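Long-range contacts in EGF family domain-containing protein (Toxoplasma gondii, PDB 4Z80), which binds a peptide of its RON2-like partner and probably serves at the moving junction during the parasite's invasion of host cells: residues V26-D31 and T333-P338; G34-T39 and W47-S52; W117-H122 and G216-D221; I121-M126 and A152-Y157. All blocks are in the same frame, centred on the assembly; numbering follows the deposited sequence.

Overall arrangement
Contact 1 opens near the N terminus at strand 27-30 and closes only in the loop between strand 329-332 and helix 340-343, so the other three contacts are nested inside it. Contact 2 closes early, joining strands 36-40 and 43-51 in a hairpin that shares its sheet with strand 27-30; the Asp27-Arg50 salt bridge ties contacts 1 and 2 directly. On the far side of the chain's centre from both, contact 3 opens at 117-122, in the long loop between strands 101-104 and 160-161. Contact 4 shares Ile121 and His122 with it and closes within that loop at 152-157, before contact 3 closes on strand 218-219. Their centres are about 8 Å apart.

Contact 1 of 4, residues V26-D31 and T333-P338; sequences VDLIWD and TSHTRP
Water 1, standing between the two segments, is held by three hydrogen bonds. It donates to Val26 O at 2.9 Å and to His335 O at 2.8 Å, and accepts from Leu28 N over a longer 3.2 Å. Hydrogen bonding from one segment to the other is thus relayed by solvent rather than direct. The imidazole of His335 lies at the centre of the contact. Leu28 O sits over one of its faces, offset toward the rim and 3.0 Å from His335 CG, while water 2 lies over the opposite face. Glu177 accepts both His335 NE2 and the backbone N of Trp30 on one oxygen, which fixes the rotation of the imidazole; its charge might stabilise a protonated ring, though NE2-H alone suffices for the bond. Trp30 slides past His335 in the opposite direction, its NE1 3.3 Å from His335 CD2, with the two planes oblique at 33°. The far edge of the indole brings Trp30 CH2 to 3.3 Å from Thr336 O, a buried carbonyl oxygen without a hydrogen-bond donor in the model. Leu28 holds CG in the crowded position between backbone N and carbonyl carbon (chi1 70°); CD1 thereby lies over a Trp30 face and 3.7 Å from His335 CB, and CD2 rests on Arg337 CB. The Arg337 guanidinium turns to Asp339 in a salt bridge. The segments run almost perpendicular, an outer strand of a three-stranded antiparallel sheet laid across an irregular loop, consistent with the loop-rich PAN-type architecture of the AMA1 family.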
# COMPACT_ATOMS: atom_id res chain seq x y z
N VAL A 26 -6.83 10.71 -6.45
CA VAL A 26 -7.66 10.19 -7.51
C VAL A 26 -7.45 8.70 -7.71
O VAL A 26 -6.55 8.09 -7.14
CB VAL A 26 -7.39 10.92 -8.84
CG1 VAL A 26 -7.61 12.42 -8.67
CG2 VAL A 26 -5.98 10.67 -9.34
N ASP A 27 -8.31 8.13 -8.54
CA ASP A 27 -8.20 6.75 -8.98
C ASP A 27 -7.60 6.76 -10.37
O ASP A 27 -8.29 7.09 -11.33
CB ASP A 27 -9.57 6.07 -8.99
CG ASP A 27 -9.51 4.62 -9.41
OD1 ASP A 27 -8.63 3.88 -8.92
OD2 ASP A 27 -10.35 4.20 -10.23
N LEU A 28 -6.32 6.46 -10.48
CA LEU A 28 -5.69 6.44 -11.79
C LEU A 28 -5.31 5.03 -12.18
O LEU A 28 -5.15 4.13 -11.34
CB LEU A 28 -4.47 7.36 -11.83
CG LEU A 28 -3.19 7.00 -11.07
CD1 LEU A 28 -2.31 5.99 -11.80
CD2 LEU A 28 -2.39 8.26 -10.79
N ILE A 29 -5.19 4.84 -13.49
CA ILE A 29 -4.66 3.61 -14.04
C ILE A 29 -3.57 4.00 -15.04
O ILE A 29 -3.62 5.08 -15.63
CB ILE A 29 -5.75 2.77 -14.73
CG1 ILE A 29 -6.53 3.64 -15.71
CG2 ILE A 29 -6.70 2.18 -13.69
CD1 ILE A 29 -7.14 2.86 -16.81
N TRP A 30 -2.58 3.13 -15.21
CA TRP A 30 -1.46 3.43 -16.10
C TRP A 30 -1.86 3.12 -17.54
O TRP A 30 -2.45 2.08 -17.82
CB TRP A 30 -0.20 2.63 -15.70
CG TRP A 30 0.16 2.80 -14.26
CD1 TRP A 30 0.07 1.86 -13.27
CD2 TRP A 30 0.64 4.00 -13.64
NE1 TRP A 30 0.47 2.40 -12.08
CE2 TRP A 30 0.84 3.70 -12.27
CE3 TRP A 30 0.93 5.28 -14.10
CZ2 TRP A 30 1.29 4.65 -11.36
CZ3 TRP A 30 1.39 6.23 -13.19
CH2 TRP A 30 1.57 5.90 -11.84
N ASP A 31 -1.56 4.05 -18.45
CA ASP A 31 -1.80 3.82 -19.87
C ASP A 31 -0.99 4.81 -20.70
O ASP A 31 -1.01 6.01 -20.42
CB ASP A 31 -3.28 3.95 -20.20
CG ASP A 31 -3.62 3.36 -21.55
OD1 ASP A 31 -3.39 4.04 -22.57
OD2 ASP A 31 -4.10 2.20 -21.61
N THR A 333 -0.76 2.89 -2.49
CA THR A 333 -1.43 2.07 -3.49
C THR A 333 -0.55 1.89 -4.73
O THR A 333 0.40 2.65 -4.97
CB THR A 333 -2.80 2.64 -3.90
OG1 THR A 333 -2.63 3.80 -4.72
CG2 THR A 333 -3.63 2.99 -2.67
N SER A 334 -0.89 0.88 -5.51
CA SER A 334 -0.13 0.55 -6.71
C SER A 334 -0.16 1.71 -7.69
O SER A 334 0.77 1.90 -8.48
CB SER A 334 -0.70 -0.72 -7.34
OG SER A 334 0.15 -1.26 -8.34
N HIS A 335 -1.23 2.49 -7.63
CA HIS A 335 -1.44 3.61 -8.53
C HIS A 335 -1.19 4.95 -7.82
O HIS A 335 -2.05 5.82 -7.76
CB HIS A 335 -2.85 3.55 -9.11
CG HIS A 335 -3.09 2.36 -9.99
ND1 HIS A 335 -3.83 1.26 -9.57
CD2 HIS A 335 -2.71 2.09 -11.26
CE1 HIS A 335 -3.88 0.38 -10.55
NE2 HIS A 335 -3.20 0.85 -11.59
N THR A 336 0.02 5.09 -7.28
CA THR A 336 0.44 6.33 -6.66
C THR A 336 0.88 7.31 -7.75
O THR A 336 1.57 6.92 -8.70
CB THR A 336 1.58 6.07 -5.67
OG1 THR A 336 1.09 5.26 -4.59
CG2 THR A 336 2.15 7.36 -5.11
N ARG A 337 0.49 8.58 -7.64
CA ARG A 337 0.80 9.55 -8.68
C ARG A 337 2.25 10.02 -8.52
O ARG A 337 2.73 10.25 -7.41
CB ARG A 337 -0.19 10.73 -8.66
CG ARG A 337 -0.33 11.52 -7.35
CD ARG A 337 -1.48 12.53 -7.45
NE ARG A 337 -1.32 13.40 -8.62
CZ ARG A 337 -2.30 14.02 -9.26
NH1 ARG A 337 -3.57 13.91 -8.88
NH2 ARG A 337 -2.00 14.77 -10.31
N PRO A 338 2.97 10.12 -9.65
CA PRO A 338 4.41 10.40 -9.60
C PRO A 338 4.72 11.85 -9.23
O PRO A 338 5.87 12.16 -8.89
CB PRO A 338 4.87 10.08 -11.03
CG PRO A 338 3.68 10.28 -11.86
CD PRO A 338 2.51 9.85 -11.02
O HOH W 1 -4.84 5.82 -7.66
O HOH W 2 0.01 -0.14 -10.79

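Contact 2 of 4, residues G34-T39 and W47-S52; sequences GTKSHT and WTERKS
Lys36 and Trp47 satisfy each other's backbones as an antiparallel hydrogen-bonded pair. Lys36 N donates to Trp47 O at 3.0 Å, meeting the carbonyl nearly along its C=O axis. The return bond from Trp47 N to Lys36 O is equally long and straighter (165° at the hydrogen), yet its donor stands 32° above the carbonyl plane. Thr35 N lies near Trp47 O as well, but its N-H is badly aimed there and is given instead to water 3 at 2.8 Å. The same water is 2.6 Å from Thr48 OG1, to which it is hydrogen-bonded, so it extends the pairing beyond the last direct bond. Gly34 adds a CA-H...O contact, its CA 3.3 Å from Trp47 O, which already accepts from Lys36. Along the other edge of strand 43-51, the backbones of Thr48 and Arg50 bond to Ile29 and Asp27, and Arg50 NE forms a salt bridge with Asp27.

Trp47 keeps CG in the crowded position between backbone N and carbonyl carbon (chi1 69°), which lays the indole against Lys36 on the face of the sheet that the two side chains share. Lys36 CB sits over its five-membered ring in a CH-pi contact, 3.4 Å from the centroid, and His38 CB meets the benzene edge at Trp47 CH2. The arrangement is a strongly twisted beta hairpin, whose strand 43-51 is the middle of a three-stranded antiparallel sheet.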
# COMPACT_ATOMS: atom_id res chain seq x y z
N GLY A 34 -2.96 7.67 -21.89
CA GLY A 34 -3.64 8.49 -20.91
C GLY A 34 -3.34 9.97 -21.12
O GLY A 34 -2.26 10.32 -21.58
N THR A 35 -4.29 10.83 -20.79
CA THR A 35 -4.14 12.26 -21.04
C THR A 35 -3.35 12.99 -19.94
O THR A 35 -2.93 14.13 -20.12
CB THR A 35 -5.51 12.94 -21.19
OG1 THR A 35 -6.27 12.77 -19.99
CG2 THR A 35 -6.27 12.34 -22.38
N LYS A 36 -3.13 12.32 -18.81
CA LYS A 36 -2.36 12.89 -17.71
C LYS A 36 -0.90 12.47 -17.82
O LYS A 36 -0.60 11.34 -18.19
CB LYS A 36 -2.92 12.44 -16.36
CG LYS A 36 -4.41 12.66 -16.19
CD LYS A 36 -4.78 14.13 -16.29
CE LYS A 36 -6.28 14.32 -16.15
NZ LYS A 36 -6.68 15.74 -16.25
N SER A 37 0.02 13.37 -17.48
CA SER A 37 1.43 13.04 -17.55
C SER A 37 2.28 13.83 -16.59
O SER A 37 1.91 14.92 -16.14
CB SER A 37 1.95 13.25 -18.98
OG SER A 37 1.91 14.61 -19.35
N HIS A 38 3.43 13.26 -16.26
CA HIS A 38 4.39 13.92 -15.41
C HIS A 38 5.76 13.31 -15.62
O HIS A 38 5.90 12.09 -15.66
CB HIS A 38 4.01 13.78 -13.94
CG HIS A 38 4.99 14.42 -13.01
ND1 HIS A 38 5.09 15.78 -12.86
CD2 HIS A 38 5.90 13.87 -12.17
CE1 HIS A 38 6.02 16.05 -11.96
NE2 HIS A 38 6.53 14.91 -11.53
N THR A 39 6.77 14.16 -15.74
CA THR A 39 8.13 13.68 -15.86
C THR A 39 8.81 13.77 -14.51
O THR A 39 8.95 14.84 -13.93
CB THR A 39 8.90 14.46 -16.93
OG1 THR A 39 8.21 14.33 -18.18
CG2 THR A 39 10.31 13.90 -17.09
N TRP A 47 -0.96 8.47 -17.47
CA TRP A 47 -2.09 7.81 -16.83
C TRP A 47 -3.44 8.42 -17.18
O TRP A 47 -3.54 9.51 -17.75
CB TRP A 47 -1.89 7.79 -15.31
CG TRP A 47 -1.98 9.13 -14.59
CD1 TRP A 47 -3.10 9.70 -14.05
CD2 TRP A 47 -0.90 10.03 -14.30
NE1 TRP A 47 -2.78 10.90 -13.44
CE2 TRP A 47 -1.44 11.12 -13.59
CE3 TRP A 47 0.47 10.02 -14.58
CZ2 TRP A 47 -0.66 12.19 -13.16
CZ3 TRP A 47 1.25 11.09 -14.14
CH2 TRP A 47 0.68 12.16 -13.44
N THR A 48 -4.48 7.65 -16.86
CA THR A 48 -5.85 8.09 -16.95
C THR A 48 -6.42 8.23 -15.55
O THR A 48 -6.23 7.35 -14.71
CB THR A 48 -6.71 7.10 -17.76
OG1 THR A 48 -6.36 7.19 -19.15
CG2 THR A 48 -8.21 7.39 -17.60
N GLU A 49 -7.15 9.31 -15.32
CA GLU A 49 -7.84 9.52 -14.06
C GLU A 49 -9.29 9.07 -14.22
O GLU A 49 -10.05 9.70 -14.96
CB GLU A 49 -7.74 10.98 -13.66
CG GLU A 49 -8.46 11.35 -12.40
CD GLU A 49 -8.35 12.84 -12.11
OE1 GLU A 49 -7.20 13.36 -12.16
OE2 GLU A 49 -9.40 13.48 -11.86
N ARG A 50 -9.66 7.99 -13.55
CA ARG A 50 -11.00 7.41 -13.68
C ARG A 50 -12.02 8.18 -12.85
O ARG A 50 -13.16 8.38 -13.28
CB ARG A 50 -10.99 5.94 -13.27
CG ARG A 50 -10.07 5.10 -14.12
CD ARG A 50 -10.48 3.64 -14.14
NE ARG A 50 -10.43 3.01 -12.82
CZ ARG A 50 -10.71 1.74 -12.59
NH1 ARG A 50 -10.65 1.26 -11.35
NH2 ARG A 50 -11.06 0.95 -13.60
N LYS A 51 -11.61 8.60 -11.67
CA LYS A 51 -12.46 9.40 -10.81
C LYS A 51 -11.63 10.13 -9.78
O LYS A 51 -10.48 9.76 -9.51
CB LYS A 51 -13.52 8.53 -10.11
CG LYS A 51 -13.01 7.67 -8.96
CD LYS A 51 -14.14 6.89 -8.26
CE LYS A 51 -15.22 7.79 -7.63
NZ LYS A 51 -14.81 8.45 -6.34
N SER A 52 -12.20 11.17 -9.19
CA SER A 52 -11.54 11.88 -8.10
C SER A 52 -12.17 11.48 -6.77
O SER A 52 -13.06 10.63 -6.72
CB SER A 52 -11.65 13.39 -8.33
OG SER A 52 -12.99 13.82 -8.25
O HOH W 3 -6.71 9.65 -19.98

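Contact 3 of 4, residues W117-H122 and G216-D221; sequences WKNEIH and GHKGYD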
# COMPACT_ATOMS: atom_id res chain seq x y z
N TRP A 117 0.30 -7.04 10.81
CA TRP A 117 0.23 -7.02 9.35
C TRP A 117 1.50 -7.54 8.69
O TRP A 117 1.45 -7.98 7.54
CB TRP A 117 -0.07 -5.59 8.85
CG TRP A 117 1.05 -4.61 9.04
CD1 TRP A 117 1.23 -3.78 10.09
CD2 TRP A 117 2.16 -4.39 8.14
NE1 TRP A 117 2.38 -3.04 9.91
CE2 TRP A 117 2.96 -3.39 8.72
CE3 TRP A 117 2.52 -4.92 6.91
CZ2 TRP A 117 4.13 -2.92 8.11
CZ3 TRP A 117 3.69 -4.46 6.30
CH2 TRP A 117 4.47 -3.47 6.91
N LYS A 118 2.62 -7.50 9.40
CA LYS A 118 3.90 -7.89 8.82
C LYS A 118 4.02 -9.38 8.54
O LYS A 118 4.86 -9.79 7.74
CB LYS A 118 5.05 -7.45 9.72
CG LYS A 118 5.18 -5.95 9.80
CD LYS A 118 6.35 -5.56 10.67
CE LYS A 118 6.44 -4.06 10.82
NZ LYS A 118 7.54 -3.67 11.74
N ASN A 119 3.22 -10.19 9.22
CA ASN A 119 3.19 -11.62 8.91
C ASN A 119 2.56 -11.84 7.54
O ASN A 119 1.72 -11.05 7.11
CB ASN A 119 2.40 -12.41 9.95
CG ASN A 119 2.98 -12.32 11.34
OD1 ASN A 119 4.04 -11.72 11.57
ND2 ASN A 119 2.28 -12.92 12.31
N GLU A 120 2.97 -12.89 6.84
CA GLU A 120 2.39 -13.16 5.54
C GLU A 120 0.92 -13.56 5.62
O GLU A 120 0.43 -14.01 6.66
CB GLU A 120 3.16 -14.25 4.81
CG GLU A 120 4.47 -13.77 4.21
CD GLU A 120 5.13 -14.81 3.33
OE1 GLU A 120 4.53 -15.88 3.11
OE2 GLU A 120 6.25 -14.55 2.85
N ILE A 121 0.24 -13.42 4.49
CA ILE A 121 -1.14 -13.89 4.35
C ILE A 121 -1.23 -15.41 4.30
O ILE A 121 -0.23 -16.11 4.10
CB ILE A 121 -1.79 -13.30 3.06
CG1 ILE A 121 -1.09 -13.82 1.79
CG2 ILE A 121 -1.76 -11.78 3.12
CD1 ILE A 121 -1.73 -13.36 0.48
N HIS A 122 -2.45 -15.90 4.49
CA HIS A 122 -2.78 -17.31 4.32
C HIS A 122 -3.97 -17.38 3.36
O HIS A 122 -5.10 -17.64 3.78
CB HIS A 122 -3.11 -17.97 5.66
CG HIS A 122 -3.31 -19.46 5.56
ND1 HIS A 122 -2.47 -20.35 6.19
CD2 HIS A 122 -4.21 -20.20 4.88
CE1 HIS A 122 -2.86 -21.59 5.91
NE2 HIS A 122 -3.92 -21.52 5.12
N GLY A 216 13.24 -10.87 7.68
CA GLY A 216 13.03 -11.00 9.11
C GLY A 216 11.60 -11.31 9.50
O GLY A 216 11.29 -11.34 10.68
N HIS A 217 10.75 -11.55 8.51
CA HIS A 217 9.31 -11.70 8.75
C HIS A 217 8.86 -13.16 8.72
O HIS A 217 9.53 -14.01 8.13
CB HIS A 217 8.52 -10.92 7.70
CG HIS A 217 8.98 -9.50 7.54
ND1 HIS A 217 8.89 -8.57 8.55
CD2 HIS A 217 9.54 -8.86 6.49
CE1 HIS A 217 9.37 -7.42 8.13
NE2 HIS A 217 9.77 -7.57 6.88
N LYS A 218 7.72 -13.44 9.34
CA LYS A 218 7.14 -14.77 9.31
C LYS A 218 6.42 -15.00 7.99
O LYS A 218 5.48 -14.28 7.66
CB LYS A 218 6.18 -14.97 10.49
CG LYS A 218 6.88 -14.96 11.84
CD LYS A 218 5.90 -14.82 13.00
CE LYS A 218 6.59 -14.34 14.27
NZ LYS A 218 7.16 -12.97 14.12
N GLY A 219 6.86 -16.01 7.25
CA GLY A 219 6.33 -16.27 5.92
C GLY A 219 6.23 -17.75 5.58
O GLY A 219 6.54 -18.62 6.40
N TYR A 220 5.77 -18.03 4.37
CA TYR A 220 5.52 -19.40 3.97
C TYR A 220 6.83 -20.14 3.74
O TYR A 220 7.86 -19.53 3.45
CB TYR A 220 4.63 -19.44 2.72
CG TYR A 220 5.29 -19.35 1.35
CD1 TYR A 220 5.72 -18.13 0.83
CD2 TYR A 220 5.40 -20.48 0.54
CE1 TYR A 220 6.27 -18.05 -0.44
CE2 TYR A 220 5.95 -20.40 -0.72
CZ TYR A 220 6.39 -19.19 -1.21
OH TYR A 220 6.92 -19.13 -2.47
N ASP A 221 6.77 -21.45 3.94
CA ASP A 221 7.91 -22.34 3.78
C ASP A 221 8.04 -22.69 2.30
O ASP A 221 7.46 -23.66 1.82
CB ASP A 221 7.72 -23.58 4.64
CG ASP A 221 8.87 -24.56 4.55
OD1 ASP A 221 9.87 -24.24 3.87
OD2 ASP A 221 8.78 -25.63 5.18
O HOH W 4 6.58 -11.32 10.91
O HOH W 5 5.07 -11.05 14.24
O HOH W 6 8.19 -16.70 2.84
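The two backbones run alongside each other in the same sense, with Asn119 CA 5.1 Å from Lys218 CA and Glu120 CA 5.0 Å from Gly219 CA. One direct main-chain bond joins them: Glu120 N donates to Lys218 O at 3.0 Å, nearly along the C=O axis and with 161° at the hydrogen. Glu120 then supplies the second link through its side chain. With CG anti to the carbonyl carbon and the chain extended beyond it, the carboxylate lies against Gly219, where Glu120 CD comes within 3.2 Å of Gly219 CA. Glu120 OE1 accepts Tyr220 N at 2.8 Å, from 61° above the carboxylate plane, and also lies 3.4 Å from Tyr220 CD1 at the edge of the phenol ring. The other oxygen, OE2, accepts a hydrogen bond from water 6, which also donates to Tyr220 O. These donors probably favour the ionised form of Glu120.

At the outer end Asn119 and Lys218 lie side by side, pointing the same way. Asn119 OD1 accepts from waters 4 and 5; the first takes Lys218 N at 2.9 Å, the second Lys218 NZ at 2.8 Å, the lysine curling at chi4 to reach it. Asn119 ND2 is spent on Ile148 O. His217 rests CB on Lys118 O, itself bonded to Arg290, and directs NE2 to Glu288. The loop 117-122 thus lies between the two-stranded pair 218-219 and 238-239, residues 150-152, whose backbone bonds to Trp117, Asn119, Glu120 and Ile121, and strand 289-291, whose Arg290 touches Trp117 and His217.

Contact 4 of 4, residues I121-M126 and A152-Y157; sequences IHANVM and AMYAGY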
# COMPACT_ATOMS: atom_id res chain seq x y z
N ILE A 121 0.24 -13.42 4.49
CA ILE A 121 -1.14 -13.89 4.35
C ILE A 121 -1.23 -15.41 4.30
O ILE A 121 -0.23 -16.11 4.10
CB ILE A 121 -1.79 -13.30 3.06
CG1 ILE A 121 -1.09 -13.82 1.79
CG2 ILE A 121 -1.76 -11.78 3.12
CD1 ILE A 121 -1.73 -13.36 0.48
N HIS A 122 -2.45 -15.90 4.49
CA HIS A 122 -2.78 -17.31 4.32
C HIS A 122 -3.97 -17.38 3.36
O HIS A 122 -5.10 -17.64 3.78
CB HIS A 122 -3.11 -17.97 5.66
CG HIS A 122 -3.31 -19.46 5.56
ND1 HIS A 122 -2.47 -20.35 6.19
CD2 HIS A 122 -4.21 -20.20 4.88
CE1 HIS A 122 -2.86 -21.59 5.91
NE2 HIS A 122 -3.92 -21.52 5.12
N ALA A 123 -3.72 -17.15 2.08
CA ALA A 123 -4.81 -17.12 1.10
C ALA A 123 -5.02 -18.47 0.41
O ALA A 123 -5.75 -18.55 -0.58
CB ALA A 123 -4.55 -16.03 0.06
N ASN A 124 -4.41 -19.53 0.93
CA ASN A 124 -4.55 -20.89 0.39
C ASN A 124 -4.02 -20.96 -1.04
O ASN A 124 -4.71 -21.41 -1.96
CB ASN A 124 -6.01 -21.35 0.47
CG ASN A 124 -6.53 -21.37 1.89
OD1 ASN A 124 -5.92 -21.96 2.78
ND2 ASN A 124 -7.66 -20.72 2.12
N VAL A 125 -2.78 -20.52 -1.20
CA VAL A 125 -2.11 -20.45 -2.50
C VAL A 125 -0.88 -21.36 -2.57
O VAL A 125 -0.70 -22.06 -3.57
CB VAL A 125 -1.68 -19.00 -2.81
CG1 VAL A 125 -0.85 -18.92 -4.10
CG2 VAL A 125 -2.91 -18.10 -2.93
N MET A 126 -0.04 -21.34 -1.53
CA MET A 126 1.26 -22.02 -1.55
C MET A 126 1.19 -23.35 -0.80
O MET A 126 0.73 -23.40 0.33
CB MET A 126 2.34 -21.14 -0.91
CG MET A 126 2.52 -19.77 -1.56
SD MET A 126 2.94 -19.89 -3.32
CE MET A 126 3.18 -18.15 -3.72
N ALA A 152 0.91 -9.36 4.74
CA ALA A 152 2.02 -9.22 3.80
C ALA A 152 1.96 -10.25 2.68
O ALA A 152 1.65 -11.41 2.91
CB ALA A 152 3.35 -9.33 4.53
N MET A 153 2.29 -9.81 1.47
CA MET A 153 2.31 -10.73 0.34
C MET A 153 3.44 -11.75 0.51
O MET A 153 4.43 -11.49 1.20
CB MET A 153 2.48 -9.95 -0.97
CG MET A 153 2.36 -10.78 -2.23
SD MET A 153 0.83 -11.73 -2.25
CE MET A 153 0.96 -12.51 -3.86
N TYR A 154 3.26 -12.91 -0.10
CA TYR A 154 4.29 -13.95 -0.12
C TYR A 154 5.62 -13.37 -0.56
O TYR A 154 5.67 -12.44 -1.37
CB TYR A 154 3.87 -15.09 -1.05
CG TYR A 154 2.50 -15.64 -0.73
CD1 TYR A 154 2.27 -16.35 0.44
CD2 TYR A 154 1.43 -15.45 -1.59
CE1 TYR A 154 1.02 -16.85 0.75
CE2 TYR A 154 0.17 -15.95 -1.30
CZ TYR A 154 -0.03 -16.65 -0.13
OH TYR A 154 -1.28 -17.15 0.17
N ALA A 155 6.70 -13.91 -0.01
CA ALA A 155 8.02 -13.36 -0.26
C ALA A 155 8.44 -13.44 -1.72
O ALA A 155 9.14 -12.57 -2.23
CB ALA A 155 9.04 -14.06 0.59
N GLY A 156 8.02 -14.51 -2.39
CA GLY A 156 8.39 -14.73 -3.77
C GLY A 156 7.72 -15.98 -4.30
O GLY A 156 6.99 -16.66 -3.57
N TYR A 157 7.96 -16.27 -5.57
CA TYR A 157 7.35 -17.43 -6.22
C TYR A 157 8.23 -17.81 -7.42
O TYR A 157 8.58 -16.95 -8.23
CB TYR A 157 5.91 -17.12 -6.65
CG TYR A 157 5.28 -18.23 -7.46
CD1 TYR A 157 5.01 -19.47 -6.90
CD2 TYR A 157 4.97 -18.03 -8.80
CE1 TYR A 157 4.44 -20.48 -7.66
CE2 TYR A 157 4.41 -19.04 -9.56
CZ TYR A 157 4.15 -20.25 -8.99
OH TYR A 157 3.59 -21.24 -9.76
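Tyr154 reaches from its own segment into the loop 121-126, with CG anti to the carbonyl carbon (chi1 -53°). At the root, CB and CG pass near the methyl of Met126, whose CE approaches Tyr154 CD2 to 3.9 Å. Met126 CG sits over the centre of one ring face, where it also meets CD1, and Ile121 CG1 covers the opposite face, offset toward the rim; both are CH-pi contacts. Farther out, CE1 lies near Ile121 O and CG1, Tyr154 CE2 meets Ile121 CD1 at 3.7 Å and also Val125 CB, while Tyr154 CZ lies 3.6 Å from Ile121 CG1. At the tip, Tyr154 OH accepts Ala123 N at 3.1 Å and has a weak second bond with Glu143. The ring is therefore clamped across both faces and anchored at its end.

Met126 bends at chi2, placing its sulfur in Met-aromatic contact with both Tyr154 and Tyr157. Tyr157 OH bonds Ser11 of the bound RON2-like peptide chain, so through Tyr157 the contact reaches the ligand. Ile121 N donates to Ala152 O at 2.9 Å. Both segments belong to the long loop between strands 101-104 and 160-161, and Ala152 and Met153 pack it against strand 289-291, outermost in a four-stranded sheet.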